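Local structure of lactate dehydrogenase (Eimeria maxima, 6CT6) at residues D79-A85 against A125-T131; G86-I90 against M101-P105; N107-R112 against M137-V141. The protein probably catalyses the NADH-dependent interconversion of pyruvate and lactate, and is held here with NADH and the substrate analogue oxamate in its active site. Residues are numbered along the deposited sequence.

Interaction 1: D79-A85 against A125-T131; sequences DVVIITA and AFIINIT. With NAI (1,4-dihydronicotinamide adenine dinucleotide), chain D.
Two neighbouring parallel strands of the Rossmann sheet, 80-83 and 126-129, have axes 4.7 Å apart at closest approach and directions 13° off parallel. The register pairs Val-80 with Phe-126, Val-81 with Ile-127, Ile-82 with Ile-128 and Ile-83 with Asn-129. Val-81 N gives to Phe-126 O (2.9 Å) and Ile-83 N to Ile-128 O (2.9 Å), while Asp-79 O, Val-81 O and Ile-83 O accept from Phe-126 N (3.1 Å), Ile-128 N (2.8 Å) and Ile-130 N (2.9 Å). On its other edge strand 80-83 bonds to 11-15, through Val-80, Ile-82 and Thr-84 to Ala-13 and Val-15 and through Asp-79 to Lys-11, whose amide Asp-79 OD2 also accepts. Beta-branched Val and Ile suit such extended, buried backbone; Ile-82 CG2 meets Ile-130 CD1 at 3.6 Å. NADH lies beyond the C-terminal strand ends, its C5D 3.3 Å from Thr-84 O. Asn-129 (chi1 t) turns ND2 onto Thr-131 O at 3.0 Å, and Thr-131, chi1 m, donates OG1 to Ala-85 O at 2.7 Å.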
loop_
_atom_site.group_PDB
_atom_site.type_symbol
_atom_site.label_atom_id
_atom_site.label_comp_id
_atom_site.label_asym_id
_atom_site.label_seq_id
_atom_site.Cartn_x
_atom_site.Cartn_y
_atom_site.Cartn_z
ATOM N N ASP B 79 -17.430 -1.520 -13.517
ATOM C CA ASP B 79 -17.913 -0.145 -13.525
ATOM C C ASP B 79 -16.790 0.854 -13.760
ATOM O O ASP B 79 -17.020 1.907 -14.364
ATOM C CB ASP B 79 -18.616 0.177 -12.202
ATOM C CG ASP B 79 -19.820 -0.714 -11.948
ATOM O OD1 ASP B 79 -20.736 -0.732 -12.794
ATOM O OD2 ASP B 79 -19.842 -1.407 -10.907
ATOM N N VAL B 80 -15.582 0.546 -13.297
ATOM C CA VAL B 80 -14.414 1.394 -13.500
ATOM C C VAL B 80 -13.238 0.501 -13.873
ATOM O O VAL B 80 -13.090 -0.604 -13.341
ATOM C CB VAL B 80 -14.092 2.229 -12.241
ATOM C CG1 VAL B 80 -12.811 3.031 -12.433
ATOM C CG2 VAL B 80 -15.250 3.158 -11.903
ATOM N N VAL B 81 -12.403 0.982 -14.793
ATOM C CA VAL B 81 -11.167 0.310 -15.182
ATOM C C VAL B 81 -10.027 1.302 -14.981
ATOM O O VAL B 81 -10.076 2.422 -15.505
ATOM C CB VAL B 81 -11.210 -0.182 -16.640
ATOM C CG1 VAL B 81 -9.904 -0.880 -17.013
ATOM C CG2 VAL B 81 -12.390 -1.124 -16.871
ATOM N N ILE B 82 -9.011 0.898 -14.219
ATOM C CA ILE B 82 -7.811 1.706 -14.011
ATOM C C ILE B 82 -6.625 0.930 -14.572
ATOM O O ILE B 82 -6.353 -0.197 -14.140
ATOM C CB ILE B 82 -7.593 2.056 -12.529
ATOM C CG1 ILE B 82 -8.890 2.581 -11.896
ATOM C CG2 ILE B 82 -6.507 3.113 -12.409
ATOM C CD1 ILE B 82 -8.789 2.874 -10.401
ATOM N N ILE B 83 -5.912 1.539 -15.520
ATOM C CA ILE B 83 -4.909 0.854 -16.334
ATOM C C ILE B 83 -3.518 1.256 -15.864
ATOM O O ILE B 83 -3.156 2.440 -15.905
ATOM C CB ILE B 83 -5.073 1.173 -17.828
ATOM C CG1 ILE B 83 -6.441 0.726 -18.337
ATOM C CG2 ILE B 83 -3.972 0.493 -18.650
ATOM C CD1 ILE B 83 -6.836 1.368 -19.657
ATOM N N THR B 84 -2.729 0.267 -15.446
ATOM C CA THR B 84 -1.299 0.445 -15.230
ATOM C C THR B 84 -0.477 -0.551 -16.042
ATOM O O THR B 84 0.726 -0.699 -15.795
ATOM C CB THR B 84 -0.964 0.320 -13.740
ATOM O OG1 THR B 84 -1.360 -0.966 -13.253
ATOM C CG2 THR B 84 -1.653 1.415 -12.926
ATOM N N ALA B 85 -1.098 -1.235 -17.002
ATOM C CA ALA B 85 -0.415 -2.259 -17.781
ATOM C C ALA B 85 0.743 -1.672 -18.579
ATOM O O ALA B 85 0.675 -0.543 -19.072
ATOM C CB ALA B 85 -1.405 -2.935 -18.731
ATOM N N ALA B 125 -17.873 1.213 -19.026
ATOM C CA ALA B 125 -17.113 1.572 -17.840
ATOM C C ALA B 125 -16.472 2.950 -17.990
ATOM O O ALA B 125 -16.243 3.448 -19.096
ATOM C CB ALA B 125 -16.031 0.527 -17.564
ATOM N N PHE B 126 -16.194 3.568 -16.845
ATOM C CA PHE B 126 -15.352 4.757 -16.773
ATOM C C PHE B 126 -13.897 4.313 -16.688
ATOM O O PHE B 126 -13.556 3.467 -15.856
ATOM C CB PHE B 126 -15.739 5.598 -15.553
ATOM C CG PHE B 126 -15.007 6.908 -15.452
ATOM C CD1 PHE B 126 -15.273 7.939 -16.339
ATOM C CD2 PHE B 126 -14.073 7.117 -14.451
ATOM C CE1 PHE B 126 -14.606 9.147 -16.239
ATOM C CE2 PHE B 126 -13.404 8.323 -14.345
ATOM C CZ PHE B 126 -13.670 9.338 -15.238
ATOM N N ILE B 127 -13.043 4.875 -17.545
ATOM C CA ILE B 127 -11.678 4.388 -17.728
ATOM C C ILE B 127 -10.687 5.463 -17.300
ATOM O O ILE B 127 -10.764 6.609 -17.760
ATOM C CB ILE B 127 -11.422 3.965 -19.187
ATOM C CG1 ILE B 127 -12.391 2.852 -19.585
ATOM C CG2 ILE B 127 -9.991 3.474 -19.375
ATOM C CD1 ILE B 127 -13.387 3.286 -20.616
ATOM N N ILE B 128 -9.752 5.082 -16.434
ATOM C CA ILE B 128 -8.656 5.941 -15.995
ATOM C C ILE B 128 -7.352 5.263 -16.399
ATOM O O ILE B 128 -7.072 4.142 -15.955
ATOM C CB ILE B 128 -8.679 6.175 -14.475
ATOM C CG1 ILE B 128 -10.004 6.798 -14.022
ATOM C CG2 ILE B 128 -7.495 7.051 -14.058
ATOM C CD1 ILE B 128 -10.245 6.669 -12.521
ATOM N N ASN B 129 -6.543 5.938 -17.209
ATOM C CA ASN B 129 -5.232 5.413 -17.568
ATOM C C ASN B 129 -4.144 6.071 -16.733
ATOM O O ASN B 129 -4.233 7.254 -16.393
ATOM C CB ASN B 129 -4.910 5.616 -19.048
ATOM C CG ASN B 129 -3.570 5.013 -19.426
ATOM O OD1 ASN B 129 -3.402 3.794 -19.391
ATOM N ND2 ASN B 129 -2.602 5.861 -19.763
ATOM N N ILE B 130 -3.110 5.293 -16.420
ATOM C CA ILE B 130 -1.955 5.788 -15.685
ATOM C C ILE B 130 -0.687 5.545 -16.502
ATOM O O ILE B 130 0.278 6.307 -16.399
ATOM C CB ILE B 130 -1.864 5.128 -14.295
ATOM C CG1 ILE B 130 -3.121 5.437 -13.472
ATOM C CG2 ILE B 130 -0.627 5.616 -13.548
ATOM C CD1 ILE B 130 -3.228 4.645 -12.178
ATOM N N THR B 131 -0.686 4.501 -17.335
ATOM C CA THR B 131 0.526 4.091 -18.043
ATOM C C THR B 131 1.128 5.243 -18.846
ATOM O O THR B 131 0.423 5.947 -19.577
ATOM C CB THR B 131 0.211 2.914 -18.972
ATOM O OG1 THR B 131 -0.281 1.812 -18.202
ATOM C CG2 THR B 131 1.452 2.474 -19.747
HETATM P PA NAI D . 4.803 -2.278 -12.707
HETATM O O1A NAI D . 5.812 -2.849 -13.677
HETATM O O2A NAI D . 4.978 -2.510 -11.224
HETATM O O5B NAI D . 3.361 -2.847 -13.133
HETATM C C5B NAI D . 2.998 -2.965 -14.505
HETATM C C4B NAI D . 2.240 -4.271 -14.671
HETATM O O4B NAI D . 1.558 -4.331 -15.926
HETATM C C3B NAI D . 3.168 -5.481 -14.623
HETATM O O3B NAI D . 2.812 -6.309 -13.513
HETATM C C2B NAI D . 2.945 -6.196 -15.942
HETATM O O2B NAI D . 2.990 -7.619 -15.819
HETATM C C1B NAI D . 1.556 -5.705 -16.300
HETATM N N9A NAI D . 1.162 -5.888 -17.715
HETATM C C8A NAI D . 1.928 -5.921 -18.825
HETATM N N7A NAI D . 1.147 -6.120 -19.923
HETATM C C5A NAI D . -0.130 -6.221 -19.507
HETATM C C6A NAI D . -1.457 -6.431 -20.119
HETATM N N6A NAI D . -1.593 -6.581 -21.452
HETATM N N1A NAI D . -2.534 -6.467 -19.301
HETATM C C2A NAI D . -2.429 -6.317 -17.967
HETATM N N3A NAI D . -1.255 -6.126 -17.350
HETATM C C4A NAI D . -0.104 -6.070 -18.053
HETATM O O3 NAI D . 4.677 -0.691 -12.989
HETATM P PN NAI D . 3.978 0.386 -12.004
HETATM O O1N NAI D . 5.011 0.881 -11.021
HETATM O O2N NAI D . 2.669 -0.180 -11.505
HETATM O O5D NAI D . 3.676 1.581 -13.041
HETATM C C5D NAI D . 2.759 1.358 -14.107
HETATM C C4D NAI D . 2.725 2.528 -15.081
HETATM O O4D NAI D . 2.321 3.737 -14.426
HETATM C C3D NAI D . 4.098 2.791 -15.681
HETATM O O3D NAI D . 3.951 3.026 -17.083
HETATM C C2D NAI D . 4.571 4.040 -14.974
HETATM O O2D NAI D . 5.511 4.798 -15.737
HETATM C C1D NAI D . 3.249 4.764 -14.788
HETATM N N1N NAI D . 3.235 5.868 -13.819
HETATM C C2N NAI D . 2.432 6.885 -14.137
HETATM C C3N NAI D . 2.287 7.995 -13.335
HETATM C C7N NAI D . 1.361 9.076 -13.808
HETATM O O7N NAI D . 0.589 8.834 -14.724
HETATM N N7N NAI D . 1.404 10.275 -13.241
HETATM C C4N NAI D . 3.034 8.116 -12.034
HETATM C C5N NAI D . 3.879 6.949 -11.792
HETATM C C6N NAI D . 3.939 5.875 -12.681
#

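Interaction 2: G86-I90 against M101-P105; sequences GITKI and MDLLP. With NAI (1,4-dihydronicotinamide adenine dinucleotide), chain D.
Leu-103 is the centre of this surface contact, burying 89 Å² between an irregular loop, 86-90, extended except at Thr-88, and the residues that lead into helix 104-121. It occupies the N-cap position, within a type I turn from Met-101 to Leu-104. With chi1 m and chi2 near 142°, its CD1 lies 3.3 Å from Ile-87 O and 3.6 Å from Thr-88 C, and both methyls fill the hollow formed by the loop backbone and the side chains of Ile-87 and Ile-90.

Ile-90, with 57 Å² covered, points toward the turn in an m,t rotamer: its CG1 is 3.7 Å from Leu-103 CD2 and its CD1 is 4.1 Å from Asp-102 CB. Ile-87, third with 34 Å², places CG2 4.1 Å from Leu-103 CD2, but the end of its side chain leads away, to Val-106 and Ile-110 of the helix. The nearest CA pair, Ile-87 and Leu-103, is 7.1 Å apart, and no hydrogen bond crosses.

Thr-88, chi1 p, donates OG1 to NADH O1A at 2.9 Å, and Gly-86 N reaches ribose O4B in a weak bond of 3.4 Å. At phi 158° and psi 161°, Gly-86 would jam a CB against the preceding carbonyl.

The contact thus joins the two ends of the loop between strand 80-83 and helix 104-121, which carries Trp-98 and Arg-100 of the oxamate pocket, consistent with the mobile active-site loop of lactate and malate dehydrogenases.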
loop_
_atom_site.group_PDB
_atom_site.type_symbol
_atom_site.label_atom_id
_atom_site.label_comp_id
_atom_site.label_asym_id
_atom_site.label_seq_id
_atom_site.Cartn_x
_atom_site.Cartn_y
_atom_site.Cartn_z
ATOM N N GLY B 86 1.805 -2.452 -18.714
ATOM C CA GLY B 86 2.935 -2.061 -19.530
ATOM C C GLY B 86 4.192 -2.796 -19.139
ATOM O O GLY B 86 4.310 -3.365 -18.051
ATOM N N ILE B 87 5.148 -2.798 -20.066
ATOM C CA ILE B 87 6.524 -3.164 -19.747
ATOM C C ILE B 87 7.216 -1.920 -19.212
ATOM O O ILE B 87 7.207 -0.867 -19.862
ATOM C CB ILE B 87 7.254 -3.708 -20.987
ATOM C CG1 ILE B 87 6.445 -4.814 -21.679
ATOM C CG2 ILE B 87 8.642 -4.216 -20.607
ATOM C CD1 ILE B 87 6.249 -6.070 -20.853
ATOM N N THR B 88 7.812 -2.024 -18.026
ATOM C CA THR B 88 8.374 -0.857 -17.358
ATOM C C THR B 88 9.889 -0.896 -17.217
ATOM O O THR B 88 10.462 0.042 -16.655
ATOM C CB THR B 88 7.737 -0.679 -15.975
ATOM O OG1 THR B 88 8.112 -1.764 -15.120
ATOM C CG2 THR B 88 6.220 -0.629 -16.097
ATOM N N LYS B 89 10.557 -1.937 -17.711
ATOM C CA LYS B 89 12.012 -1.930 -17.763
ATOM C C LYS B 89 12.480 -2.680 -19.001
ATOM O O LYS B 89 11.888 -3.691 -19.389
ATOM C CB LYS B 89 12.645 -2.551 -16.511
ATOM C CG LYS B 89 14.167 -2.425 -16.491
ATOM C CD LYS B 89 14.808 -3.139 -15.311
ATOM C CE LYS B 89 16.315 -2.923 -15.305
ATOM N NZ LYS B 89 16.963 -3.404 -16.559
ATOM N N ILE B 90 13.544 -2.172 -19.610
ATOM C CA ILE B 90 14.150 -2.791 -20.784
ATOM C C ILE B 90 15.141 -3.843 -20.293
ATOM O O ILE B 90 16.022 -3.510 -19.486
ATOM C CB ILE B 90 14.852 -1.749 -21.664
ATOM C CG1 ILE B 90 13.845 -0.689 -22.131
ATOM C CG2 ILE B 90 15.516 -2.416 -22.866
ATOM C CD1 ILE B 90 14.485 0.520 -22.792
ATOM N N MET B 101 9.341 7.476 -21.693
ATOM C CA MET B 101 9.117 7.264 -23.116
ATOM C C MET B 101 10.026 6.221 -23.760
ATOM O O MET B 101 9.845 5.927 -24.946
ATOM C CB MET B 101 9.268 8.606 -23.856
ATOM C CG MET B 101 9.124 8.538 -25.371
ATOM S SD MET B 101 8.310 9.991 -26.060
ATOM C CE MET B 101 9.161 11.316 -25.208
ATOM N N ASP B 102 10.977 5.633 -23.034
ATOM C CA ASP B 102 11.862 4.659 -23.666
ATOM C C ASP B 102 11.129 3.392 -24.102
ATOM O O ASP B 102 11.685 2.614 -24.884
ATOM C CB ASP B 102 13.010 4.294 -22.725
ATOM C CG ASP B 102 12.532 3.894 -21.345
ATOM O OD1 ASP B 102 11.325 3.611 -21.191
ATOM O OD2 ASP B 102 13.366 3.860 -20.414
ATOM N N LEU B 103 9.900 3.166 -23.627
ATOM C CA LEU B 103 9.159 1.945 -23.936
ATOM C C LEU B 103 7.857 2.226 -24.679
ATOM O O LEU B 103 6.972 1.366 -24.721
ATOM C CB LEU B 103 8.878 1.160 -22.655
ATOM C CG LEU B 103 10.109 0.428 -22.113
ATOM C CD1 LEU B 103 10.146 0.462 -20.595
ATOM C CD2 LEU B 103 10.150 -1.007 -22.624
ATOM N N LEU B 104 7.725 3.409 -25.273
ATOM C CA LEU B 104 6.513 3.751 -26.016
ATOM C C LEU B 104 6.165 2.738 -27.098
ATOM O O LEU B 104 4.995 2.329 -27.170
ATOM C CB LEU B 104 6.679 5.158 -26.608
ATOM C CG LEU B 104 5.477 5.784 -27.319
ATOM C CD1 LEU B 104 5.625 7.294 -27.333
ATOM C CD2 LEU B 104 5.330 5.275 -28.748
ATOM N N PRO B 105 7.089 2.305 -27.963
ATOM C CA PRO B 105 6.699 1.366 -29.029
ATOM C C PRO B 105 6.085 0.088 -28.501
ATOM O O PRO B 105 5.228 -0.505 -29.166
ATOM C CB PRO B 105 8.025 1.091 -29.755
ATOM C CG PRO B 105 8.916 2.221 -29.381
ATOM C CD PRO B 105 8.533 2.586 -27.987
HETATM P PA NAI D . 4.803 -2.278 -12.707
HETATM O O1A NAI D . 5.812 -2.849 -13.677
HETATM O O2A NAI D . 4.978 -2.510 -11.224
HETATM O O5B NAI D . 3.361 -2.847 -13.133
HETATM C C5B NAI D . 2.998 -2.965 -14.505
HETATM C C4B NAI D . 2.240 -4.271 -14.671
HETATM O O4B NAI D . 1.558 -4.331 -15.926
HETATM C C3B NAI D . 3.168 -5.481 -14.623
HETATM O O3B NAI D . 2.812 -6.309 -13.513
HETATM C C2B NAI D . 2.945 -6.196 -15.942
HETATM O O2B NAI D . 2.990 -7.619 -15.819
HETATM C C1B NAI D . 1.556 -5.705 -16.300
HETATM N N9A NAI D . 1.162 -5.888 -17.715
HETATM C C8A NAI D . 1.928 -5.921 -18.825
HETATM N N7A NAI D . 1.147 -6.120 -19.923
HETATM C C5A NAI D . -0.130 -6.221 -19.507
HETATM C C6A NAI D . -1.457 -6.431 -20.119
HETATM N N6A NAI D . -1.593 -6.581 -21.452
HETATM N N1A NAI D . -2.534 -6.467 -19.301
HETATM C C2A NAI D . -2.429 -6.317 -17.967
HETATM N N3A NAI D . -1.255 -6.126 -17.350
HETATM C C4A NAI D . -0.104 -6.070 -18.053
HETATM O O3 NAI D . 4.677 -0.691 -12.989
HETATM P PN NAI D . 3.978 0.386 -12.004
HETATM O O1N NAI D . 5.011 0.881 -11.021
HETATM O O2N NAI D . 2.669 -0.180 -11.505
HETATM O O5D NAI D . 3.676 1.581 -13.041
HETATM C C5D NAI D . 2.759 1.358 -14.107
HETATM C C4D NAI D . 2.725 2.528 -15.081
HETATM O O4D NAI D . 2.321 3.737 -14.426
HETATM C C3D NAI D . 4.098 2.791 -15.681
HETATM O O3D NAI D . 3.951 3.026 -17.083
HETATM C C2D NAI D . 4.571 4.040 -14.974
HETATM O O2D NAI D . 5.511 4.798 -15.737
HETATM C C1D NAI D . 3.249 4.764 -14.788
HETATM N N1N NAI D . 3.235 5.868 -13.819
HETATM C C2N NAI D . 2.432 6.885 -14.137
HETATM C C3N NAI D . 2.287 7.995 -13.335
HETATM C C7N NAI D . 1.361 9.076 -13.808
HETATM O O7N NAI D . 0.589 8.834 -14.724
HETATM N N7N NAI D . 1.404 10.275 -13.241
HETATM C C4N NAI D . 3.034 8.116 -12.034
HETATM C C5N NAI D . 3.879 6.949 -11.792
HETATM C C6N NAI D . 3.939 5.875 -12.681
#

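Interaction 3: N107-R112 against M137-V141; sequences NIKIMR and MVAAV. With NAI (1,4-dihydronicotinamide adenine dinucleotide), chain D.
Two methionines interlock here: Met-137 SD lies 3.5 Å from Met-111 CG, and Met-111 SD lies 3.5 Å from Val-141 CG2, with no direct hydrogen bond across. The helical segments 107-112 and 137-141 cross at -36°, their axes 8.5 Å apart. Such closeness depends on Ala-140, whose small CB points toward the partner and meets Ile-108 CD1 at 3.4 Å and Met-111 CB at 3.9 Å. Ile-108 swings that CD1 inward with chi1 t and chi2 p. Both methionines have chi1 and chi2 m, and the unbranched Met-137 extends CE to 3.6 Å from Asn-107 CB and from Ile-108 N. At the border one water accepts from Arg-112 NE (2.8 Å) and donates to Ala-140 O (3.0 Å); the guanidinium also forms a salt bridge with Asp-327. Helices 104-121 and 134-145, each following a strand of the Rossmann sheet, pack side by side on one face of it: Met-111 and Val-141 touch Ile-83 of strand 80-83, and Met-111 and Met-137 touch Asn-129 of strand 126-129.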
loop_
_atom_site.group_PDB
_atom_site.type_symbol
_atom_site.label_atom_id
_atom_site.label_comp_id
_atom_site.label_asym_id
_atom_site.label_seq_id
_atom_site.Cartn_x
_atom_site.Cartn_y
_atom_site.Cartn_z
ATOM N N ASN B 107 4.551 -0.306 -25.279
ATOM C CA ASN B 107 3.361 -0.096 -24.470
ATOM C C ASN B 107 2.191 0.443 -25.285
ATOM O O ASN B 107 1.040 0.252 -24.883
ATOM C CB ASN B 107 3.710 0.831 -23.305
ATOM C CG ASN B 107 4.568 0.135 -22.257
ATOM O OD1 ASN B 107 4.425 -1.068 -22.033
ATOM N ND2 ASN B 107 5.474 0.876 -21.632
ATOM N N ILE B 108 2.446 1.081 -26.431
ATOM C CA ILE B 108 1.344 1.480 -27.303
ATOM C C ILE B 108 0.561 0.252 -27.756
ATOM O O ILE B 108 -0.668 0.288 -27.864
ATOM C CB ILE B 108 1.860 2.302 -28.502
ATOM C CG1 ILE B 108 0.685 2.901 -29.282
ATOM C CG2 ILE B 108 2.727 1.460 -29.429
ATOM C CD1 ILE B 108 0.221 4.225 -28.733
ATOM N N LYS B 109 1.258 -0.858 -28.021
ATOM C CA LYS B 109 0.568 -2.066 -28.463
ATOM C C LYS B 109 -0.199 -2.713 -27.318
ATOM O O LYS B 109 -1.280 -3.273 -27.528
ATOM C CB LYS B 109 1.562 -3.056 -29.077
ATOM C CG LYS B 109 2.196 -2.560 -30.368
ATOM C CD LYS B 109 2.737 -3.704 -31.214
ATOM C CE LYS B 109 3.406 -3.179 -32.475
ATOM N NZ LYS B 109 2.481 -2.386 -33.334
ATOM N N ILE B 110 0.343 -2.648 -26.099
ATOM C CA ILE B 110 -0.384 -3.158 -24.939
ATOM C C ILE B 110 -1.654 -2.348 -24.716
ATOM O O ILE B 110 -2.724 -2.905 -24.444
ATOM C CB ILE B 110 0.527 -3.149 -23.696
ATOM C CG1 ILE B 110 1.639 -4.187 -23.857
ATOM C CG2 ILE B 110 -0.279 -3.420 -22.424
ATOM C CD1 ILE B 110 2.738 -4.093 -22.815
ATOM N N MET B 111 -1.558 -1.021 -24.830
ATOM C CA MET B 111 -2.737 -0.175 -24.664
ATOM C C MET B 111 -3.841 -0.551 -25.642
ATOM O O MET B 111 -5.026 -0.419 -25.317
ATOM C CB MET B 111 -2.359 1.295 -24.850
ATOM C CG MET B 111 -1.467 1.867 -23.759
ATOM S SD MET B 111 -2.186 1.812 -22.100
ATOM C CE MET B 111 -1.535 0.265 -21.470
ATOM N N ARG B 112 -3.479 -1.022 -26.838
ATOM C CA ARG B 112 -4.486 -1.339 -27.842
ATOM C C ARG B 112 -5.126 -2.701 -27.598
ATOM O O ARG B 112 -6.311 -2.879 -27.899
ATOM C CB ARG B 112 -3.863 -1.253 -29.235
ATOM C CG ARG B 112 -3.558 0.189 -29.639
ATOM C CD ARG B 112 -2.730 0.299 -30.904
ATOM N NE ARG B 112 -2.499 1.699 -31.266
ATOM C CZ ARG B 112 -1.500 2.126 -32.034
ATOM N NH1 ARG B 112 -0.614 1.268 -32.525
ATOM N NH2 ARG B 112 -1.379 3.419 -32.305
ATOM N N MET B 137 -0.796 7.598 -24.316
ATOM C CA MET B 137 -1.299 6.258 -24.025
ATOM C C MET B 137 -2.809 6.272 -23.810
ATOM O O MET B 137 -3.507 5.337 -24.225
ATOM C CB MET B 137 -0.585 5.671 -22.806
ATOM C CG MET B 137 0.886 5.339 -23.045
ATOM S SD MET B 137 1.130 4.111 -24.352
ATOM C CE MET B 137 2.905 4.153 -24.574
ATOM N N VAL B 138 -3.338 7.320 -23.168
ATOM C CA VAL B 138 -4.781 7.395 -22.958
ATOM C C VAL B 138 -5.506 7.448 -24.296
ATOM O O VAL B 138 -6.564 6.832 -24.473
ATOM C CB VAL B 138 -5.143 8.595 -22.055
ATOM C CG1 VAL B 138 -4.678 9.919 -22.657
ATOM C CG2 VAL B 138 -6.648 8.633 -21.789
ATOM N N ALA B 139 -4.941 8.166 -25.270
ATOM C CA ALA B 139 -5.552 8.218 -26.595
ATOM C C ALA B 139 -5.536 6.850 -27.264
ATOM O O ALA B 139 -6.520 6.448 -27.896
ATOM C CB ALA B 139 -4.833 9.249 -27.466
ATOM N N ALA B 140 -4.424 6.119 -27.142
ATOM C CA ALA B 140 -4.344 4.788 -27.736
ATOM C C ALA B 140 -5.439 3.877 -27.195
ATOM O O ALA B 140 -6.079 3.140 -27.956
ATOM C CB ALA B 140 -2.966 4.183 -27.474
ATOM N N VAL B 141 -5.670 3.910 -25.881
ATOM C CA VAL B 141 -6.751 3.122 -25.291
ATOM C C VAL B 141 -8.092 3.547 -25.875
ATOM O O VAL B 141 -8.895 2.709 -26.306
ATOM C CB VAL B 141 -6.739 3.261 -23.758
ATOM C CG1 VAL B 141 -7.912 2.506 -23.138
ATOM C CG2 VAL B 141 -5.422 2.754 -23.187
HETATM P PA NAI D . 4.803 -2.278 -12.707
HETATM O O1A NAI D . 5.812 -2.849 -13.677
HETATM O O2A NAI D . 4.978 -2.510 -11.224
HETATM O O5B NAI D . 3.361 -2.847 -13.133
HETATM C C5B NAI D . 2.998 -2.965 -14.505
HETATM C C4B NAI D . 2.240 -4.271 -14.671
HETATM O O4B NAI D . 1.558 -4.331 -15.926
HETATM C C3B NAI D . 3.168 -5.481 -14.623
HETATM O O3B NAI D . 2.812 -6.309 -13.513
HETATM C C2B NAI D . 2.945 -6.196 -15.942
HETATM O O2B NAI D . 2.990 -7.619 -15.819
HETATM C C1B NAI D . 1.556 -5.705 -16.300
HETATM N N9A NAI D . 1.162 -5.888 -17.715
HETATM C C8A NAI D . 1.928 -5.921 -18.825
HETATM N N7A NAI D . 1.147 -6.120 -19.923
HETATM C C5A NAI D . -0.130 -6.221 -19.507
HETATM C C6A NAI D . -1.457 -6.431 -20.119
HETATM N N6A NAI D . -1.593 -6.581 -21.452
HETATM N N1A NAI D . -2.534 -6.467 -19.301
HETATM C C2A NAI D . -2.429 -6.317 -17.967
HETATM N N3A NAI D . -1.255 -6.126 -17.350
HETATM C C4A NAI D . -0.104 -6.070 -18.053
HETATM O O3 NAI D . 4.677 -0.691 -12.989
HETATM P PN NAI D . 3.978 0.386 -12.004
HETATM O O1N NAI D . 5.011 0.881 -11.021
HETATM O O2N NAI D . 2.669 -0.180 -11.505
HETATM O O5D NAI D . 3.676 1.581 -13.041
HETATM C C5D NAI D . 2.759 1.358 -14.107
HETATM C C4D NAI D . 2.725 2.528 -15.081
HETATM O O4D NAI D . 2.321 3.737 -14.426
HETATM C C3D NAI D . 4.098 2.791 -15.681
HETATM O O3D NAI D . 3.951 3.026 -17.083
HETATM C C2D NAI D . 4.571 4.040 -14.974
HETATM O O2D NAI D . 5.511 4.798 -15.737
HETATM C C1D NAI D . 3.249 4.764 -14.788
HETATM N N1N NAI D . 3.235 5.868 -13.819
HETATM C C2N NAI D . 2.432 6.885 -14.137
HETATM C C3N NAI D . 2.287 7.995 -13.335
HETATM C C7N NAI D . 1.361 9.076 -13.808
HETATM O O7N NAI D . 0.589 8.834 -14.724
HETATM N N7N NAI D . 1.404 10.275 -13.241
HETATM C C4N NAI D . 3.034 8.116 -12.034
HETATM C C5N NAI D . 3.879 6.949 -11.792
HETATM C C6N NAI D . 3.939 5.875 -12.681
HETATM O O HOH W 1 -4.861 3.122 -30.671
#

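How the interactions relate
All three contacts lie in the NAD-binding Rossmann domain and touch NADH. Along the chain come strand 80-83, the loop of 86-90, helix 104-121, strand 126-129 and helix 134-145, so the two strands of interaction 1 are joined by a beta-alpha-beta crossover whose loop and helix start make interaction 2. Interaction 3 lies 12 Å, centre to centre, from each of the others, which are 18 Å apart. It meets interaction 1 where Met-111 SD is 3.6 Å from Asn-129 OD1, and interaction 2 where Asn-107 OD1 takes Ile-87 N at 2.7 Å. Together they line one side of the dinucleotide site at the C-terminal edge of the sheet.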